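Local coordinates for CBS domain-containing predicted protein TM0935 (Thermotoga maritima, PDB 1O50), which probably binds adenosine-type ligands through its tandem CBS domains and so plays a regulatory role, at the interface of chains A and B. Numbering follows the deposited sequence. Chains: chain A/B, CBS domain-containing predicted protein TM0935.

Contacts 1 and 2 are neighbouring stretches of one face between the two copies of this CBS-pair protein, with the centres of their C-alpha atoms about 10 Å apart. In both, helix 144-153 of chain B lies against helices 35-44 and 65-77 of chain A, and B:Leu148 belongs to both, its CD1 meeting A:Val65 in contact 1 and its CD2 facing A:Ser72 and A:Leu68 in contact 2. Contact 1 adds an arginine grip on a loop; contact 2 centres on a tryptophan. The two-fold axis repeats both with the chains exchanged, so helices of each chain line both sides of the axis, consistent with a dimer of CBS pairs.

Contact 1: the interface of chains A and B. Residues chain A 42-43, 46, 48, 65; chain B 49, 144-145, 148.
The backbones of A:Ile42, A:Leu43, A:Val65, B:Ser144, B:Leu145 and B:Leu148 are helical, whereas A:Pro46, A:Thr48 and B:Arg49 lie in loops, A:Thr48 extended with psi 133°. B:Leu145 is the apolar wedge from chain B. Its CD1 packs on A:Pro46 CB at 3.6 Å, while CD2 meets A:Ile42 CG2 at 3.8 Å, the two side chains crossing at a slant. In A:Ile42, CG1 lies beside the backbone N (chi1 -64°), which leaves the CG2 methyl anti to that N and pointed at the partner. A:Leu43 runs antiparallel alongside B:Leu145, its CD2 lying 3.9 Å from the backbone oxygen B:Leu145 O. A:Val65 offers its CG1 branch, 4.0 Å from B:Leu148 CD1 and close to B:Leu145 CD2 as well. The polar part is B:Arg49, stretched out from CG to NE so that the end of its guanidinium faces the carbonyl of A:Pro46. NH1 donates to A:Pro46 O at 3.0 Å, and NH2 reaches the same oxygen at 3.3 Å along a more bent path. This oxygen lies almost in the guanidinium plane, and the shared acceptor probably limits rotation of the group. A:Thr48 O, in the same plane and 2.8 Å from B:Arg49 NH2, makes a close polar contact but no hydrogen bond, as no N-H points at it. B:Leu145 CD2 sits above one guanidinium face, toward its rim. A leucine in place of B:Arg49 would probably leave A:Pro46 O without these two donors and its loop less firmly tied to chain B. Within the fold, the first turns of chain B helix 144-153 meet the end of helix 35-44, the following loop and the start of helix 65-77 of chain A, and B:Arg49 reaches in from the loop just before strand 50-55.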
# COMPACT_ATOMS: atom_id res chain seq x y z
N ILE A 42 8.49 -7.00 -7.42
CA ILE A 42 7.78 -6.60 -6.22
C ILE A 42 7.96 -7.65 -5.12
O ILE A 42 8.19 -7.29 -3.96
CB ILE A 42 6.29 -6.35 -6.49
CG1 ILE A 42 6.10 -5.17 -7.47
CG2 ILE A 42 5.58 -6.05 -5.18
CD1 ILE A 42 4.73 -5.09 -8.09
N LEU A 43 7.83 -8.94 -5.47
CA LEU A 43 7.98 -10.03 -4.49
C LEU A 43 9.39 -10.12 -3.87
O LEU A 43 9.56 -10.63 -2.72
CB LEU A 43 7.59 -11.37 -5.12
CG LEU A 43 6.10 -11.47 -5.54
CD1 LEU A 43 5.83 -12.71 -6.48
CD2 LEU A 43 5.19 -11.54 -4.29
N PRO A 46 9.29 -6.64 -1.12
CA PRO A 46 7.86 -6.48 -0.88
C PRO A 46 7.36 -5.20 -0.17
O PRO A 46 6.16 -5.00 -0.10
CB PRO A 46 7.50 -7.78 -0.09
CG PRO A 46 8.73 -8.30 0.44
CD PRO A 46 9.82 -7.84 -0.45
N THR A 48 7.85 -2.58 -1.60
CA THR A 48 7.70 -1.78 -2.79
C THR A 48 6.23 -1.51 -2.95
O THR A 48 5.43 -2.42 -2.85
CB THR A 48 8.18 -2.56 -3.99
OG1 THR A 48 9.60 -2.76 -3.94
CG2 THR A 48 8.01 -1.80 -5.26
N VAL A 65 1.03 -0.47 -6.98
CA VAL A 65 0.61 -1.84 -6.81
C VAL A 65 -0.91 -1.96 -6.86
O VAL A 65 -1.43 -2.97 -7.34
CB VAL A 65 1.15 -2.40 -5.53
CG1 VAL A 65 0.45 -3.74 -5.19
CG2 VAL A 65 2.64 -2.57 -5.66
N ARG B 49 0.59 -3.53 5.67
CA ARG B 49 -0.26 -2.59 4.92
C ARG B 49 -1.55 -2.29 5.66
O ARG B 49 -2.22 -1.27 5.37
CB ARG B 49 -0.49 -3.08 3.47
CG ARG B 49 0.73 -2.80 2.55
CD ARG B 49 0.74 -3.75 1.39
NE ARG B 49 1.61 -3.35 0.29
CZ ARG B 49 2.87 -3.69 0.15
NH1 ARG B 49 3.50 -4.40 1.08
NH2 ARG B 49 3.50 -3.31 -0.96
N SER B 144 -2.24 -8.08 -1.01
CA SER B 144 -2.30 -7.93 -2.45
C SER B 144 -1.17 -8.65 -3.20
O SER B 144 -1.35 -9.12 -4.30
CB SER B 144 -2.32 -6.43 -2.80
OG SER B 144 -1.16 -5.76 -2.33
N LEU B 145 -0.00 -8.78 -2.58
CA LEU B 145 1.11 -9.35 -3.27
C LEU B 145 0.89 -10.85 -3.47
O LEU B 145 1.29 -11.41 -4.48
CB LEU B 145 2.42 -9.09 -2.50
CG LEU B 145 2.72 -7.66 -2.01
CD1 LEU B 145 4.16 -7.60 -1.51
CD2 LEU B 145 2.46 -6.60 -3.06
N LEU B 148 -1.37 -11.24 -6.41
CA LEU B 148 -0.61 -11.01 -7.62
C LEU B 148 0.27 -12.20 -7.99
O LEU B 148 0.34 -12.56 -9.16
CB LEU B 148 0.24 -9.75 -7.53
CG LEU B 148 -0.60 -8.47 -7.54
CD1 LEU B 148 0.27 -7.22 -7.24
CD2 LEU B 148 -1.39 -8.25 -8.86

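Contact 2: the interface of chains A and B. Residues chain A 35, 39, 68, 72, 76; chain B 148-149, 152.
Helix 144-153 of one CBS pair packs here against helices 35-44 and 65-77 of the other, and the indole of B:Trp152 fills the groove between them. A:Ile35 CG2 sits over the centre of the six-membered ring, 3.5 Å from its centroid, in a CH-pi contact. From the opposite face A:Phe76 comes in edge first: its CE2 is 3.8 Å from B:Trp152 CE2, and its plane stands at 83° to the six-membered ring. The third constraint is polar. B:Trp152 NE1 donates a nearly straight bond (165° at H) to A:Ser72 OG at 3.1 Å, with the hydroxyl oxygen close to the indole plane. That hydroxyl in turn donates to the backbone oxygen of A:Leu68 one helical turn back; A:Ser72 OG lies beside its own backbone N (chi1 -56°), which lets it bridge the carbonyl and the indole. A:Val39 CG2 lies on the same face as A:Ile35, by the pyrrole rim, 3.7 Å from B:Trp152 CD1, its side chain roughly perpendicular to that of the tryptophan. Next to the serine, B:Leu148 sends CD2 to A:Ser72 CB and to A:Leu68 CG, each at 4.0 Å. Clasped on both faces and tethered through its N-H, the indole probably has little freedom to tilt or slide. The site probably helps hold the later turns of helix 144-153 to the neighbouring chain and so set the two CBS pairs in the deposited dimer.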
# COMPACT_ATOMS: atom_id res chain seq x y z
N ILE A 35 4.69 -8.14 -17.31
CA ILE A 35 4.03 -7.88 -16.05
C ILE A 35 4.43 -8.94 -15.07
O ILE A 35 4.65 -8.64 -13.89
CB ILE A 35 2.52 -7.83 -16.26
CG1 ILE A 35 2.20 -6.54 -17.04
CG2 ILE A 35 1.78 -7.87 -14.93
CD1 ILE A 35 0.71 -6.40 -17.48
N VAL A 39 5.89 -8.28 -11.24
CA VAL A 39 5.51 -9.02 -10.05
C VAL A 39 6.72 -9.67 -9.37
O VAL A 39 6.87 -9.60 -8.15
CB VAL A 39 4.36 -10.02 -10.41
CG1 VAL A 39 4.07 -10.90 -9.29
CG2 VAL A 39 3.11 -9.28 -10.82
N LEU A 68 -1.94 -2.20 -10.44
CA LEU A 68 -1.64 -3.54 -10.93
C LEU A 68 -2.69 -4.56 -10.46
O LEU A 68 -3.10 -5.46 -11.21
CB LEU A 68 -0.24 -3.97 -10.47
CG LEU A 68 0.33 -5.28 -11.00
CD1 LEU A 68 0.16 -5.43 -12.52
CD2 LEU A 68 1.82 -5.43 -10.60
N SER A 72 -5.29 -6.47 -12.84
CA SER A 72 -5.29 -7.91 -12.70
C SER A 72 -6.70 -8.43 -12.51
O SER A 72 -7.07 -9.37 -13.17
CB SER A 72 -4.36 -8.39 -11.58
OG SER A 72 -3.06 -7.89 -11.82
N PHE A 76 -8.20 -11.08 -15.23
CA PHE A 76 -8.45 -12.46 -14.81
C PHE A 76 -9.90 -12.74 -14.41
O PHE A 76 -10.36 -13.86 -14.58
CB PHE A 76 -7.50 -12.83 -13.69
CG PHE A 76 -6.10 -13.02 -14.14
CD1 PHE A 76 -5.73 -14.17 -14.82
CD2 PHE A 76 -5.13 -12.07 -13.91
CE1 PHE A 76 -4.45 -14.34 -15.26
CE2 PHE A 76 -3.86 -12.25 -14.33
CZ PHE A 76 -3.52 -13.39 -15.03
N LEU B 148 -1.37 -11.24 -6.41
CA LEU B 148 -0.61 -11.01 -7.62
C LEU B 148 0.27 -12.20 -7.99
O LEU B 148 0.34 -12.56 -9.16
CB LEU B 148 0.24 -9.75 -7.53
CG LEU B 148 -0.60 -8.47 -7.54
CD1 LEU B 148 0.27 -7.22 -7.24
CD2 LEU B 148 -1.39 -8.25 -8.86
N LEU B 149 0.93 -12.76 -6.99
CA LEU B 149 1.76 -13.92 -7.16
C LEU B 149 0.95 -15.06 -7.79
O LEU B 149 1.33 -15.62 -8.81
CB LEU B 149 2.30 -14.33 -5.80
CG LEU B 149 3.46 -15.35 -5.75
CD1 LEU B 149 3.99 -15.43 -4.38
CD2 LEU B 149 3.07 -16.79 -6.29
N TRP B 152 -0.25 -14.21 -11.57
CA TRP B 152 0.76 -14.06 -12.61
C TRP B 152 1.84 -15.12 -12.66
O TRP B 152 2.50 -15.26 -13.69
CB TRP B 152 1.43 -12.71 -12.46
CG TRP B 152 0.51 -11.58 -12.85
CD1 TRP B 152 -0.12 -10.75 -12.00
CD2 TRP B 152 0.12 -11.18 -14.17
NE1 TRP B 152 -0.91 -9.87 -12.70
CE2 TRP B 152 -0.77 -10.11 -14.04
CE3 TRP B 152 0.44 -11.62 -15.47
CZ2 TRP B 152 -1.35 -9.45 -15.14
CZ3 TRP B 152 -0.11 -10.97 -16.56
CH2 TRP B 152 -1.01 -9.90 -16.39